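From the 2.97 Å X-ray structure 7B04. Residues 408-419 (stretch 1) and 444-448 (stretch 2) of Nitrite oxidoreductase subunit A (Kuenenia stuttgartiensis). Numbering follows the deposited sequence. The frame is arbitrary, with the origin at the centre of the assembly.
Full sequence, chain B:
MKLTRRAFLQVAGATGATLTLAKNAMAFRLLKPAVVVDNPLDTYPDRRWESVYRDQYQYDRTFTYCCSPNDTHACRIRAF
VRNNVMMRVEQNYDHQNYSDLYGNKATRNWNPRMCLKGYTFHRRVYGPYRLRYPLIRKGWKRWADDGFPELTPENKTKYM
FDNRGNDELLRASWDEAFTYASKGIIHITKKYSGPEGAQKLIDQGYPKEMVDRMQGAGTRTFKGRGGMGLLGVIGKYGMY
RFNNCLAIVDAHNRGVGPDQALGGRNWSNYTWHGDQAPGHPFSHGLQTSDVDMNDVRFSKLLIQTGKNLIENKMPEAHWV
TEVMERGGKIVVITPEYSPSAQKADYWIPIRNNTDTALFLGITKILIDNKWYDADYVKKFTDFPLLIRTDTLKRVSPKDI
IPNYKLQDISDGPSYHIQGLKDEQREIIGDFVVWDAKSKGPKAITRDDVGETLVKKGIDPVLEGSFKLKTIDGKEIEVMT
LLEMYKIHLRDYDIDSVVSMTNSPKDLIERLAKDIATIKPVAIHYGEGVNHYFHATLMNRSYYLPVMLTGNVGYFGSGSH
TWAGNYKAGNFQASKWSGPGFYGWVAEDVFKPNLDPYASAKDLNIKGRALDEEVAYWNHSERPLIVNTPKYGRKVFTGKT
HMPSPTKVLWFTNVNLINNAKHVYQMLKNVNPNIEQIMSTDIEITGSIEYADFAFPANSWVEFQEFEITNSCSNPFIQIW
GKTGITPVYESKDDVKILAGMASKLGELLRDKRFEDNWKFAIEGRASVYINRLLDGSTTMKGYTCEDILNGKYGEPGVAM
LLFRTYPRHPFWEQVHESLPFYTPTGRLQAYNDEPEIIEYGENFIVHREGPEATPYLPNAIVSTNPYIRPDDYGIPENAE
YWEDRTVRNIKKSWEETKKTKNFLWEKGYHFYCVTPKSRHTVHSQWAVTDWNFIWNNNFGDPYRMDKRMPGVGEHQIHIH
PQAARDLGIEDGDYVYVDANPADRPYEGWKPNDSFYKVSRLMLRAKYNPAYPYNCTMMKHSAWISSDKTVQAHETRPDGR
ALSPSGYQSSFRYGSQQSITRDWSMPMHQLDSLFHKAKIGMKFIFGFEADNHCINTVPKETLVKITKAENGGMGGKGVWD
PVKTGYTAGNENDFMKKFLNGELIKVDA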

# COMPACT_ATOMS: atom_id res chain seq x y z
N ASP B 408 32.49 -37.19 -24.44
CA ASP B 408 32.27 -36.14 -25.42
C ASP B 408 30.78 -35.82 -25.43
O ASP B 408 29.98 -36.54 -26.03
CB ASP B 408 32.76 -36.57 -26.80
CG ASP B 408 32.79 -35.43 -27.79
OD1 ASP B 408 33.66 -34.54 -27.66
OD2 ASP B 408 31.95 -35.42 -28.72
N ILE B 409 30.41 -34.72 -24.78
CA ILE B 409 29.01 -34.31 -24.69
C ILE B 409 28.81 -33.11 -25.61
O ILE B 409 27.99 -32.23 -25.34
CB ILE B 409 28.60 -33.99 -23.25
CG1 ILE B 409 29.47 -32.87 -22.67
CG2 ILE B 409 28.71 -35.24 -22.40
CD1 ILE B 409 28.93 -32.29 -21.38
N SER B 410 29.54 -33.11 -26.73
CA SER B 410 29.45 -32.01 -27.67
C SER B 410 28.22 -32.13 -28.55
O SER B 410 27.78 -31.13 -29.13
CB SER B 410 30.72 -31.94 -28.53
OG SER B 410 30.85 -33.09 -29.35
N ASP B 411 27.67 -33.33 -28.66
CA ASP B 411 26.38 -33.56 -29.30
C ASP B 411 25.22 -33.50 -28.32
O ASP B 411 24.07 -33.60 -28.74
CB ASP B 411 26.39 -34.93 -30.00
CG ASP B 411 26.75 -36.06 -29.05
OD1 ASP B 411 27.11 -35.78 -27.88
OD2 ASP B 411 26.67 -37.24 -29.46
N GLY B 412 25.51 -33.33 -27.03
CA GLY B 412 24.49 -33.35 -26.01
C GLY B 412 23.80 -32.01 -25.86
O GLY B 412 24.18 -30.99 -26.46
N PRO B 413 22.74 -32.00 -25.05
CA PRO B 413 21.96 -30.76 -24.86
C PRO B 413 22.66 -29.70 -24.03
O PRO B 413 22.06 -28.66 -23.76
CB PRO B 413 20.70 -31.26 -24.14
CG PRO B 413 21.18 -32.44 -23.36
CD PRO B 413 22.24 -33.10 -24.21
N SER B 414 23.92 -29.91 -23.64
CA SER B 414 24.64 -28.90 -22.87
C SER B 414 25.38 -27.92 -23.76
O SER B 414 25.69 -26.81 -23.31
CB SER B 414 25.62 -29.57 -21.90
OG SER B 414 24.94 -30.08 -20.76
N TYR B 415 25.66 -28.29 -25.00
CA TYR B 415 26.25 -27.39 -25.98
C TYR B 415 25.20 -26.75 -26.88
O TYR B 415 25.25 -25.54 -27.12
CB TYR B 415 27.27 -28.12 -26.86
CG TYR B 415 28.59 -28.47 -26.19
CD1 TYR B 415 28.70 -28.56 -24.81
CD2 TYR B 415 29.73 -28.70 -26.96
CE1 TYR B 415 29.91 -28.88 -24.21
CE2 TYR B 415 30.93 -29.03 -26.36
CZ TYR B 415 31.02 -29.11 -24.99
OH TYR B 415 32.22 -29.43 -24.40
N HIS B 416 24.23 -27.54 -27.35
CA HIS B 416 23.29 -27.06 -28.36
C HIS B 416 22.16 -26.24 -27.76
O HIS B 416 21.61 -25.37 -28.45
CB HIS B 416 22.71 -28.24 -29.14
CG HIS B 416 23.70 -28.97 -29.99
ND1 HIS B 416 24.17 -28.46 -31.18
CD2 HIS B 416 24.32 -30.16 -29.82
CE1 HIS B 416 25.03 -29.31 -31.71
NE2 HIS B 416 25.14 -30.35 -30.91
N ILE B 417 21.81 -26.47 -26.50
CA ILE B 417 20.73 -25.75 -25.84
C ILE B 417 21.27 -24.78 -24.79
O ILE B 417 20.86 -23.62 -24.74
CB ILE B 417 19.71 -26.73 -25.22
CG1 ILE B 417 18.89 -27.41 -26.32
CG2 ILE B 417 18.79 -26.01 -24.24
CD1 ILE B 417 17.98 -28.51 -25.81
N GLN B 418 22.19 -25.24 -23.95
CA GLN B 418 22.68 -24.45 -22.84
C GLN B 418 23.96 -23.68 -23.16
O GLN B 418 24.36 -22.81 -22.37
CB GLN B 418 22.89 -25.34 -21.61
CG GLN B 418 21.57 -25.87 -21.05
CD GLN B 418 21.73 -26.73 -19.81
OE1 GLN B 418 22.84 -27.04 -19.40
NE2 GLN B 418 20.61 -27.12 -19.21
N GLY B 419 24.62 -23.98 -24.28
CA GLY B 419 25.75 -23.19 -24.73
C GLY B 419 27.04 -23.38 -23.96
O GLY B 419 27.72 -22.40 -23.64
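Stretch 2 (444-448) ITRDD

Stretch 2 meets stretch 1 as a short, irregular segment laid against a turn that leads into a weakly bonded helix at about 413-416. No backbone hydrogen bond links the two. The nearest CA atoms across the stretches are those of Gly412 and Asp447, 6.6 Å apart. Thr445, Arg446 and Asp447 all direct their CA-to-CB bonds toward stretch 1. Thr445 meets Ile409, Arg446 meets Ser414 and Gln418, and Asp447 turns back to Ile409, Gly412, Pro413 and Ser414, so the contacts do not follow the sequence in simple order.

The main polar contact is made by Asp447, which has the largest covered area of any residue here. Its OD1 accepts a hydrogen bond from Ser414 OG at 2.3 Å, a very short distance that at 2.97 Å resolution should be read with caution. Asp447, in the m rotamer (chi1 -68°), brings its carboxylate against Gly412, Pro413 and Ser414.

The other carboxylate oxygen packs against carbon atoms of stretch 1. Asp447 OD2 lies 3.4 Å from Gly412 CA, 3.3 Å from Pro413 CD and 3.6 Å from Ile409 CB. Gly412 is informative: an ideal CB on it would fall 2.1 Å from Asp447 OD2, a clash, so the bare CA leaves room for the acid. Beside this, Ile409 CG2 rests 3.5 Å from Thr445 OG1, an apolar methyl against a hydroxyl that is hydrogen-bonded elsewhere in the structure.

Arg446 carries the contact on to Ser414 and Gln418. Gln418 OE1 stands 3.1 Å from Arg446 NH2, and Ser414 OG is 3.5 Å from Arg446 NE; both oxygens approach the guanidinium obliquely. The rule to read from this contact is local: one buried acid, a serine to bind it and a glycine to make space.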

# COMPACT_ATOMS: atom_id res chain seq x y z
N ILE B 444 29.30 -41.10 -14.89
CA ILE B 444 28.11 -40.42 -15.48
C ILE B 444 28.45 -38.99 -15.88
O ILE B 444 29.41 -38.44 -15.38
CB ILE B 444 26.91 -40.47 -14.51
CG1 ILE B 444 27.00 -39.42 -13.41
CG2 ILE B 444 26.76 -41.86 -13.93
CD1 ILE B 444 25.98 -39.60 -12.33
N THR B 445 27.65 -38.43 -16.77
CA THR B 445 27.92 -37.08 -17.30
C THR B 445 26.85 -36.11 -16.83
O THR B 445 25.91 -36.53 -16.19
CB THR B 445 28.15 -37.17 -18.82
OG1 THR B 445 29.21 -36.28 -19.13
CG2 THR B 445 26.94 -36.80 -19.64
N ARG B 446 27.07 -34.82 -17.08
CA ARG B 446 26.14 -33.73 -16.71
C ARG B 446 24.81 -33.95 -17.42
O ARG B 446 23.79 -33.74 -16.81
CB ARG B 446 26.68 -32.45 -17.32
CG ARG B 446 26.38 -31.19 -16.54
CD ARG B 446 27.03 -30.07 -17.31
NE ARG B 446 26.05 -29.07 -17.61
CZ ARG B 446 25.33 -28.44 -16.70
NH1 ARG B 446 25.22 -28.93 -15.48
NH2 ARG B 446 24.72 -27.32 -17.01
N ASP B 447 24.89 -34.32 -18.69
CA ASP B 447 23.72 -34.58 -19.56
C ASP B 447 23.01 -35.86 -19.14
O ASP B 447 21.85 -35.96 -19.40
CB ASP B 447 24.13 -34.65 -21.02
CG ASP B 447 24.57 -33.31 -21.54
OD1 ASP B 447 24.39 -32.33 -20.83
OD2 ASP B 447 25.10 -33.27 -22.63
N ASP B 448 23.68 -36.79 -18.46
CA ASP B 448 23.06 -38.08 -18.06
C ASP B 448 22.22 -37.85 -16.81
O ASP B 448 22.64 -38.22 -15.73
CB ASP B 448 24.10 -39.14 -17.73
CG ASP B 448 24.93 -39.54 -18.92
OD1 ASP B 448 24.67 -39.04 -20.01
OD2 ASP B 448 25.81 -40.36 -18.74